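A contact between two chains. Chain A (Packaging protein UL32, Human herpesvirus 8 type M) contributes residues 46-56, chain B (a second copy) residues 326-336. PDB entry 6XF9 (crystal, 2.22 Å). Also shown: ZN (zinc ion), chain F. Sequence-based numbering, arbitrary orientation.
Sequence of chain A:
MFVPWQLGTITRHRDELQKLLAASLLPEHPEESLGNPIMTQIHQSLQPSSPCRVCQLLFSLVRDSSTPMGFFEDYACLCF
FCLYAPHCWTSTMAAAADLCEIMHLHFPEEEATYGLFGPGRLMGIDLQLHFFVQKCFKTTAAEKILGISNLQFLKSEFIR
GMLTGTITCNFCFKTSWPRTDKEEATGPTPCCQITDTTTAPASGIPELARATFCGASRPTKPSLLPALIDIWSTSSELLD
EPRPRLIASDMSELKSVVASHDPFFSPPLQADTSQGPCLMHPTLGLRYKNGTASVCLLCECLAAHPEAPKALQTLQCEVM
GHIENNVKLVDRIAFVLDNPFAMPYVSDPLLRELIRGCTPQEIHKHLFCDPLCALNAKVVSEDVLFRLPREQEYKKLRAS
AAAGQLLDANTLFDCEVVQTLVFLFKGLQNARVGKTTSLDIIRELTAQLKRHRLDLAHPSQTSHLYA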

# COMPACT_ATOMS: atom_id res chain seq x y z
N LEU A 46 -6.69 35.94 3.81
CA LEU A 46 -6.85 34.49 3.77
C LEU A 46 -5.68 33.76 4.44
O LEU A 46 -5.50 32.56 4.20
CB LEU A 46 -7.01 34.01 2.33
CG LEU A 46 -8.31 34.49 1.68
CD1 LEU A 46 -8.26 34.45 0.16
CD2 LEU A 46 -9.46 33.66 2.18
N GLN A 47 -4.91 34.43 5.27
CA GLN A 47 -3.94 33.62 5.98
C GLN A 47 -4.45 33.33 7.38
O GLN A 47 -4.92 34.25 8.06
CB GLN A 47 -2.60 34.36 6.07
CG GLN A 47 -1.84 34.56 4.74
CD GLN A 47 -0.79 35.69 4.87
OE1 GLN A 47 -0.73 36.38 5.90
NE2 GLN A 47 0.02 35.87 3.84
N PRO A 48 -4.34 32.11 7.91
CA PRO A 48 -5.18 31.74 9.07
C PRO A 48 -4.98 32.60 10.30
O PRO A 48 -5.92 32.73 11.11
CB PRO A 48 -4.77 30.29 9.35
CG PRO A 48 -4.31 29.77 8.02
CD PRO A 48 -3.61 30.94 7.37
N SER A 49 -3.82 33.22 10.48
CA SER A 49 -3.58 34.01 11.68
C SER A 49 -3.67 35.50 11.42
O SER A 49 -3.28 36.28 12.29
CB SER A 49 -2.21 33.71 12.29
OG SER A 49 -2.21 32.47 12.95
N SER A 50 -4.22 35.90 10.26
CA SER A 50 -4.49 37.31 10.07
C SER A 50 -5.74 37.68 10.84
O SER A 50 -6.62 36.84 11.06
CB SER A 50 -4.71 37.62 8.59
OG SER A 50 -3.48 37.70 7.87
N PRO A 51 -5.84 38.92 11.30
CA PRO A 51 -7.06 39.33 11.98
C PRO A 51 -8.21 39.37 10.98
O PRO A 51 -8.01 39.33 9.76
CB PRO A 51 -6.73 40.74 12.50
CG PRO A 51 -5.64 41.21 11.59
CD PRO A 51 -4.83 39.98 11.30
N CYS A 52 -9.43 39.35 11.52
CA CYS A 52 -10.60 39.61 10.72
C CYS A 52 -10.76 41.12 10.62
O CYS A 52 -10.91 41.80 11.64
CB CYS A 52 -11.83 38.97 11.34
SG CYS A 52 -13.29 39.34 10.39
N ARG A 53 -10.66 41.68 9.42
CA ARG A 53 -10.69 43.13 9.35
C ARG A 53 -12.03 43.68 9.85
O ARG A 53 -12.06 44.71 10.55
CB ARG A 53 -10.40 43.60 7.93
CG ARG A 53 -8.95 43.36 7.56
CD ARG A 53 -8.68 43.76 6.16
NE ARG A 53 -8.25 45.16 6.11
CZ ARG A 53 -7.00 45.54 6.35
NH1 ARG A 53 -6.08 44.63 6.65
NH2 ARG A 53 -6.69 46.83 6.30
N VAL A 54 -13.14 42.98 9.59
CA VAL A 54 -14.44 43.48 10.04
C VAL A 54 -14.55 43.37 11.56
O VAL A 54 -15.05 44.29 12.22
CB VAL A 54 -15.58 42.73 9.35
CG1 VAL A 54 -16.88 43.15 9.94
CG2 VAL A 54 -15.58 43.03 7.87
N CYS A 55 -14.09 42.27 12.15
CA CYS A 55 -14.03 42.21 13.61
C CYS A 55 -13.16 43.33 14.17
O CYS A 55 -13.43 43.82 15.27
CB CYS A 55 -13.49 40.87 14.09
SG CYS A 55 -14.61 39.50 14.02
N GLN A 56 -12.09 43.70 13.46
CA GLN A 56 -11.18 44.74 13.95
C GLN A 56 -11.81 46.12 13.82
O GLN A 56 -11.61 46.99 14.67
CB GLN A 56 -9.84 44.67 13.21
CG GLN A 56 -9.04 43.42 13.61
CD GLN A 56 -8.51 43.48 15.05
OE1 GLN A 56 -8.63 44.51 15.72
NE2 GLN A 56 -7.98 42.37 15.54
N ASN B 326 -18.28 33.97 17.70
CA ASN B 326 -17.34 33.16 16.93
C ASN B 326 -16.14 33.99 16.47
O ASN B 326 -15.65 33.82 15.36
CB ASN B 326 -18.07 32.58 15.72
CG ASN B 326 -17.39 31.37 15.17
OD1 ASN B 326 -16.60 30.71 15.86
ND2 ASN B 326 -17.67 31.06 13.91
N VAL B 327 -15.63 34.86 17.32
CA VAL B 327 -14.41 35.60 17.00
C VAL B 327 -13.20 34.70 17.24
O VAL B 327 -13.09 34.05 18.29
CB VAL B 327 -14.36 36.88 17.84
CG1 VAL B 327 -13.10 37.64 17.61
CG2 VAL B 327 -15.53 37.75 17.45
N LYS B 328 -12.27 34.68 16.28
CA LYS B 328 -11.11 33.78 16.28
C LYS B 328 -10.09 34.15 17.36
O LYS B 328 -9.96 35.30 17.77
CB LYS B 328 -10.43 33.79 14.90
CG LYS B 328 -9.66 35.07 14.57
CD LYS B 328 -9.42 35.25 13.07
CE LYS B 328 -8.25 34.42 12.55
NZ LYS B 328 -8.09 34.51 11.06
N LEU B 329 -9.31 33.15 17.77
CA LEU B 329 -8.45 33.33 18.94
C LEU B 329 -7.48 34.49 18.79
O LEU B 329 -7.17 35.16 19.77
CB LEU B 329 -7.71 32.03 19.26
CG LEU B 329 -8.62 30.92 19.77
CD1 LEU B 329 -7.90 29.58 19.74
CD2 LEU B 329 -9.08 31.24 21.16
N VAL B 330 -6.96 34.75 17.58
CA VAL B 330 -5.99 35.85 17.52
C VAL B 330 -6.70 37.19 17.67
O VAL B 330 -6.17 38.12 18.29
CB VAL B 330 -5.11 35.80 16.24
CG1 VAL B 330 -4.12 34.62 16.30
CG2 VAL B 330 -5.96 35.77 14.95
N ASP B 331 -7.94 37.29 17.18
CA ASP B 331 -8.74 38.49 17.42
C ASP B 331 -9.22 38.57 18.87
O ASP B 331 -9.25 39.66 19.44
CB ASP B 331 -9.94 38.54 16.47
CG ASP B 331 -9.55 38.91 15.07
OD1 ASP B 331 -8.57 39.67 14.97
OD2 ASP B 331 -10.16 38.40 14.08
N ARG B 332 -9.62 37.45 19.48
CA ARG B 332 -10.00 37.51 20.89
C ARG B 332 -8.84 37.99 21.75
O ARG B 332 -9.04 38.80 22.67
CB ARG B 332 -10.44 36.16 21.41
CG ARG B 332 -11.74 35.71 20.91
CD ARG B 332 -12.03 34.38 21.54
NE ARG B 332 -13.28 33.85 21.02
CZ ARG B 332 -14.17 33.21 21.75
NH1 ARG B 332 -13.96 33.00 23.04
NH2 ARG B 332 -15.28 32.78 21.17
N ILE B 333 -7.64 37.48 21.49
CA ILE B 333 -6.46 37.93 22.23
C ILE B 333 -6.22 39.41 22.00
O ILE B 333 -5.94 40.16 22.95
CB ILE B 333 -5.24 37.10 21.81
CG1 ILE B 333 -5.42 35.64 22.24
CG2 ILE B 333 -3.98 37.66 22.44
CD1 ILE B 333 -4.55 34.71 21.48
N ALA B 334 -6.33 39.87 20.75
CA ALA B 334 -6.12 41.29 20.51
C ALA B 334 -7.17 42.13 21.23
O ALA B 334 -6.85 43.16 21.81
CB ALA B 334 -6.12 41.57 19.01
N PHE B 335 -8.43 41.68 21.22
CA PHE B 335 -9.50 42.42 21.90
C PHE B 335 -9.23 42.50 23.39
O PHE B 335 -9.37 43.57 24.00
CB PHE B 335 -10.87 41.76 21.69
CG PHE B 335 -11.45 41.89 20.28
CD1 PHE B 335 -10.76 42.52 19.27
CD2 PHE B 335 -12.72 41.38 20.00
CE1 PHE B 335 -11.32 42.63 18.00
CE2 PHE B 335 -13.29 41.49 18.73
CZ PHE B 335 -12.59 42.11 17.73
N VAL B 336 -8.83 41.38 24.00
CA VAL B 336 -8.56 41.39 25.43
C VAL B 336 -7.44 42.37 25.74
O VAL B 336 -7.55 43.17 26.68
CB VAL B 336 -8.23 39.97 25.93
CG1 VAL B 336 -7.60 40.03 27.32
CG2 VAL B 336 -9.47 39.08 25.93
ZN ZN F . -14.94 38.83 11.87

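This is a compact, mainly polar contact in which two charged side chains at the start of a chain B helix engage a loop and the first helical turn of chain A, which together supply two zinc ligands, with a small apolar contact alongside; together the stretches bury 449 Å².

Lys328(B), at the N-cap position of its helix, points its CA-to-CB bond toward chain A, and its side chain, bent at chi1 (p) and chi3 (m), ends beside two backbone carbonyls. Lys328(B) NZ donates to Pro48(A) O at 2.8 Å and to Ser50(A) O, also at 2.8 Å. The first acceptor lies within the type I turn from Gln47(A) to Ser50(A), closed by Ser50(A) N to Gln47(A) O at 2.8 Å, and the second belongs to the turn's last residue, so both acceptors are main-chain oxygens of one short loop.

Asp331(B), one turn further on, divides its carboxylate between two donors. Asp331(B) OD2 accepts from Cys52(A) N at 2.8 Å with an N-H...acceptor angle of 160°, close to linear; Asp331(B) OD1 accepts from Gln56(A) NE2 at 2.8 Å, with a more bent angle of 137°. Gln56(A) reaches this position with chi1 and chi2 both m, its end coming nearer than its sideways CA-to-CB bond would suggest.

The cysteines tie this surface to the metal. Cys52(A) SG and Cys55(A) SG each bind zinc at 2.3 Å, two further ligands coming from elsewhere in the structure, and Cys52(A) SG also caps the helix by accepting from Cys55(A) N at 3.5 Å and 172°.

Cys55(A) CB makes the apolar contact, 3.9 Å from Phe335(B) CZ. Separately, Cys55(A) SG makes a van der Waals approach to Val327(B) CG2 at 4.0 Å. The phenyl ring presents its edge to oxygen, with Phe335(B) CZ 3.1 Å from Cys55(A) O. At the loop, Val330(B) CG2 packs 3.8 Å from Ser49(A) O.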